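Local coordinates for gene product PA4716 (Pseudomonas aeruginosa, PDB 1U0K), which is probably an epimerase of the PhzF family of phenazine biosynthesis-like proteins, at the interface of chains A and B. Coordinates in Å, arbitrary orientation; residue numbers count along the deposited sequence, not the author numbering. Chains: chain A/B, gene product PA4716.

Contact 1: the interface of chains A and B. Residues chain A 39, 42-43; chain B 11, 18-19, 22, 254, 277.
In this PhzF-family dimer of the crystal, the C-terminal part of helix 34-44 of chain A lies against loops and strands of chain B, and A:Glu43 reaches across to B:Arg254 and B:Asp11. The guanidinium of B:Arg254 grips the carboxylate end-on: NH1 and NH2 both donate to OE2 of A:Glu43, each at 2.9 Å. That oxygen lies within the guanidinium plane, but both nitrogens approach it from the same face of the carboxylate, 41° out of its plane. The bend of B:Arg254 at chi3 (64°) turns its tip toward the glutamate, while CA of B:Thr19 packs over the centre of one guanidinium face. A:Glu43 has CG opposite its own backbone N (chi1 -174°) and folds back at chi2, bringing OE1 to 2.5 Å from OD1 of B:Asp11. Two carboxylate oxygens this close suggest a shared proton, although hydrogens are not seen; the nearby arginine would ease the crowding of charge. NH2 of B:Arg254 also faces OD1 of B:Asp11, in a salt bridge with weak hydrogen-bond geometry. The other aspartate oxygen, OD2, accepts the backbone N of B:Leu18 at 2.8 Å, which steadies the carboxylate. Carbon packing flanks the glutamate: CD2 of B:Leu277 lies 3.5 Å from CD of A:Glu43, and CD2 of B:Leu18 is 3.9 Å from its CB. The other methyl of that leucine, CD1, meets CB of A:Ala39 one helical turn earlier. Water 1 joins the backbone O atoms of A:Ala39 and B:Leu18, and NH1 of B:Arg254 approaches it with weak geometry.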
# COMPACT_ATOMS: atom_id res chain seq x y z
N ALA A 39 3.89 -12.80 0.04
CA ALA A 39 3.11 -12.47 1.23
C ALA A 39 3.76 -11.33 2.01
O ALA A 39 3.06 -10.46 2.51
CB ALA A 39 2.91 -13.69 2.11
N ARG A 42 3.10 -8.03 0.30
CA ARG A 42 1.76 -7.55 0.63
C ARG A 42 1.69 -7.04 2.07
O ARG A 42 0.94 -6.11 2.36
CB ARG A 42 0.74 -8.66 0.39
CG ARG A 42 0.47 -8.85 -1.08
CD ARG A 42 -0.19 -10.16 -1.43
NE ARG A 42 -0.33 -10.24 -2.88
CZ ARG A 42 -0.68 -11.33 -3.56
NH1 ARG A 42 -0.94 -12.46 -2.93
NH2 ARG A 42 -0.77 -11.27 -4.88
N GLU A 43 2.49 -7.63 2.95
CA GLU A 43 2.57 -7.17 4.34
C GLU A 43 3.10 -5.74 4.42
O GLU A 43 2.51 -4.90 5.10
CB GLU A 43 3.49 -8.08 5.14
CG GLU A 43 3.54 -7.79 6.63
CD GLU A 43 2.26 -8.11 7.35
OE1 GLU A 43 2.06 -7.56 8.44
OE2 GLU A 43 1.47 -8.95 6.86
N ASP B 11 -0.24 -7.82 12.76
CA ASP B 11 -1.44 -8.12 11.98
C ASP B 11 -2.60 -8.30 12.91
O ASP B 11 -2.52 -9.06 13.87
CB ASP B 11 -1.25 -9.42 11.20
CG ASP B 11 -0.18 -9.32 10.18
OD1 ASP B 11 0.01 -8.22 9.61
OD2 ASP B 11 0.52 -10.30 9.87
N LEU B 18 1.10 -12.65 8.37
CA LEU B 18 1.00 -12.30 6.96
C LEU B 18 -0.43 -12.41 6.38
O LEU B 18 -0.63 -12.50 5.16
CB LEU B 18 2.01 -13.08 6.11
CG LEU B 18 3.46 -13.02 6.61
CD1 LEU B 18 4.31 -14.00 5.80
CD2 LEU B 18 4.03 -11.63 6.54
N THR B 19 -1.41 -12.34 7.27
CA THR B 19 -2.79 -12.13 6.86
C THR B 19 -3.43 -11.16 7.85
O THR B 19 -2.75 -10.63 8.73
CB THR B 19 -3.54 -13.46 6.73
OG1 THR B 19 -4.78 -13.23 6.04
CG2 THR B 19 -3.88 -14.03 8.08
N GLY B 22 -2.57 -5.49 8.41
CA GLY B 22 -1.26 -5.04 8.82
C GLY B 22 -1.34 -3.64 9.42
O GLY B 22 -2.11 -2.80 8.98
N ARG B 254 -5.83 -11.74 2.03
CA ARG B 254 -5.52 -11.62 3.44
C ARG B 254 -6.76 -11.87 4.30
O ARG B 254 -7.25 -10.97 5.00
CB ARG B 254 -4.91 -10.25 3.71
CG ARG B 254 -3.51 -10.06 3.10
CD ARG B 254 -2.90 -8.73 3.37
NE ARG B 254 -2.64 -8.50 4.80
CZ ARG B 254 -1.47 -8.65 5.39
NH1 ARG B 254 -0.40 -9.02 4.70
NH2 ARG B 254 -1.35 -8.40 6.69
N LEU B 277 4.94 -9.23 14.13
CA LEU B 277 5.81 -9.65 13.04
C LEU B 277 7.21 -9.08 13.06
O LEU B 277 8.15 -9.75 12.67
CB LEU B 277 5.18 -9.30 11.70
CG LEU B 277 4.23 -10.37 11.16
CD1 LEU B 277 3.00 -10.50 12.00
CD2 LEU B 277 3.89 -10.02 9.73
O HOH W 1 0.24 -11.15 2.84

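Contact 2: the interface of chains A and B. Residues chain A 9, 22, 44, 46-47; chain B 43-46.
A:Gln46 and B:Arg45, which bury the most surface here, meet in the turns that follow helix 34-44 of each chain, close to the two-fold axis. The side-chain amide of A:Gln46 points into the partner's helix end: NE2 donates to the backbone O of B:Glu43 at 3.1 Å. The bond is nearly straight (162° at H), lies in the carbonyl plane and uses a lone pair of the oxygen. A fold of the glutamine at chi2, with CG turned opposite its carbonyl carbon (chi1 -55°), sets the amide in this place. The aliphatic part of B:Arg45 runs obliquely beside that amide, its CD 3.9 Å from CD of A:Gln46. Further out, its guanidinium stands nearly perpendicular to the ring of A:Phe47, with NH2 4.2 Å from CD1.

The oxygen of the same amide, OE1, is an acceptor: NE2 of A:Gln9, from strand 6-12, donates to OE1 of A:Gln46 at 3.1 Å, coming from well above the carbonyl plane. The same nitrogen donates to OE2 of B:Glu43 at 2.9 Å, on the anti side, somewhat out of the carboxylate plane. A:Gln9 thus holds its own chain's glutamine and the partner's glutamate together, and both acceptors lie near its amide plane. Water 3 adds a further link between OE1 of A:Gln46 and O of B:Glu43. At the axis, water 2 sits 2.7 Å from the O atoms of both A:Leu44 and B:Leu44, and NE2 of B:Gln46 also approaches it. The patch joins the two helix ends through side-chain amides, carbonyls and water; since the predicted active-site residue A:Glu48 directly follows A:Phe47 and opens strand 48-54, this pairing may steady the segment that leads into the active site.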
# COMPACT_ATOMS: atom_id res chain seq x y z
N GLN A 9 13.64 -0.45 5.39
CA GLN A 9 12.83 0.53 4.69
C GLN A 9 13.75 1.61 4.16
O GLN A 9 14.50 2.21 4.91
CB GLN A 9 11.78 1.13 5.64
CG GLN A 9 10.92 2.22 5.03
CD GLN A 9 10.03 1.74 3.90
OE1 GLN A 9 9.73 0.54 3.80
NE2 GLN A 9 9.63 2.66 3.04
N GLY A 22 9.35 4.74 -1.69
CA GLY A 22 9.63 3.80 -0.62
C GLY A 22 9.81 2.39 -1.14
O GLY A 22 9.17 1.97 -2.10
N LEU A 44 4.19 -5.46 3.72
CA LEU A 44 4.87 -4.18 3.89
C LEU A 44 4.27 -3.06 3.04
O LEU A 44 4.49 -1.89 3.34
CB LEU A 44 6.36 -4.35 3.62
CG LEU A 44 7.06 -5.32 4.59
CD1 LEU A 44 8.55 -5.33 4.35
CD2 LEU A 44 6.72 -4.98 6.05
N GLN A 46 4.84 -1.58 0.35
CA GLN A 46 5.63 -0.75 -0.53
C GLN A 46 5.32 -1.18 -1.97
O GLN A 46 4.98 -2.34 -2.19
CB GLN A 46 7.11 -0.90 -0.19
CG GLN A 46 7.41 -0.60 1.27
CD GLN A 46 7.04 0.82 1.65
OE1 GLN A 46 7.50 1.77 1.02
NE2 GLN A 46 6.19 0.98 2.68
N PHE A 47 5.41 -0.25 -2.90
CA PHE A 47 5.01 -0.53 -4.29
C PHE A 47 5.79 -1.76 -4.79
O PHE A 47 5.23 -2.60 -5.48
CB PHE A 47 5.23 0.68 -5.20
CG PHE A 47 4.46 0.62 -6.50
CD1 PHE A 47 3.23 1.26 -6.63
CD2 PHE A 47 4.96 -0.08 -7.59
CE1 PHE A 47 2.52 1.21 -7.84
CE2 PHE A 47 4.25 -0.14 -8.79
CZ PHE A 47 3.03 0.50 -8.91
N GLU B 43 4.65 6.98 4.78
CA GLU B 43 5.85 6.24 4.42
C GLU B 43 5.62 4.74 4.50
O GLU B 43 5.99 3.99 3.57
CB GLU B 43 7.03 6.61 5.33
CG GLU B 43 8.34 5.95 4.94
CD GLU B 43 8.88 6.38 3.61
OE1 GLU B 43 8.56 7.49 3.12
OE2 GLU B 43 9.68 5.60 3.05
N LEU B 44 5.03 4.29 5.60
CA LEU B 44 4.89 2.86 5.87
C LEU B 44 3.75 2.21 5.10
O LEU B 44 3.74 1.01 4.92
CB LEU B 44 4.73 2.62 7.38
CG LEU B 44 5.93 3.09 8.22
CD1 LEU B 44 5.66 2.79 9.68
CD2 LEU B 44 7.23 2.43 7.77
N ARG B 45 2.79 3.02 4.65
CA ARG B 45 1.72 2.59 3.76
C ARG B 45 0.76 1.54 4.33
O ARG B 45 -0.03 0.97 3.58
CB ARG B 45 2.29 2.12 2.41
CG ARG B 45 2.96 3.22 1.64
CD ARG B 45 3.86 2.74 0.55
NE ARG B 45 3.12 2.35 -0.65
CZ ARG B 45 3.01 3.10 -1.75
NH1 ARG B 45 3.55 4.31 -1.82
NH2 ARG B 45 2.33 2.63 -2.78
N GLN B 46 0.80 1.28 5.63
CA GLN B 46 -0.23 0.48 6.28
C GLN B 46 -1.51 1.29 6.24
O GLN B 46 -1.47 2.53 6.27
CB GLN B 46 0.17 0.14 7.73
CG GLN B 46 1.50 -0.58 7.80
CD GLN B 46 1.52 -1.89 7.07
OE1 GLN B 46 0.67 -2.75 7.29
NE2 GLN B 46 2.48 -2.04 6.16
O HOH W 2 5.51 -0.85 5.60
O HOH W 3 6.55 4.41 0.90

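Contact 1 and contact 2 have centres about 13 Å apart and belong to one two-fold symmetric interface, so each recurs with the chains exchanged. Both use the end of helix 34-44 and Glu43, taken from chain A in contact 1 and from chain B in contact 2. Strand 6-12 of the opposite chain supplies Asp11 to contact 1 and Gln9 to contact 2. By symmetry, each Glu43 carboxylate is therefore likely to meet the partner's Gln9 as well as its Asp11 and Arg254. The centre of contact 2 lies about 7 Å from A:Glu48, the predicted active-site residue; the crystal dimer may or may not persist in solution.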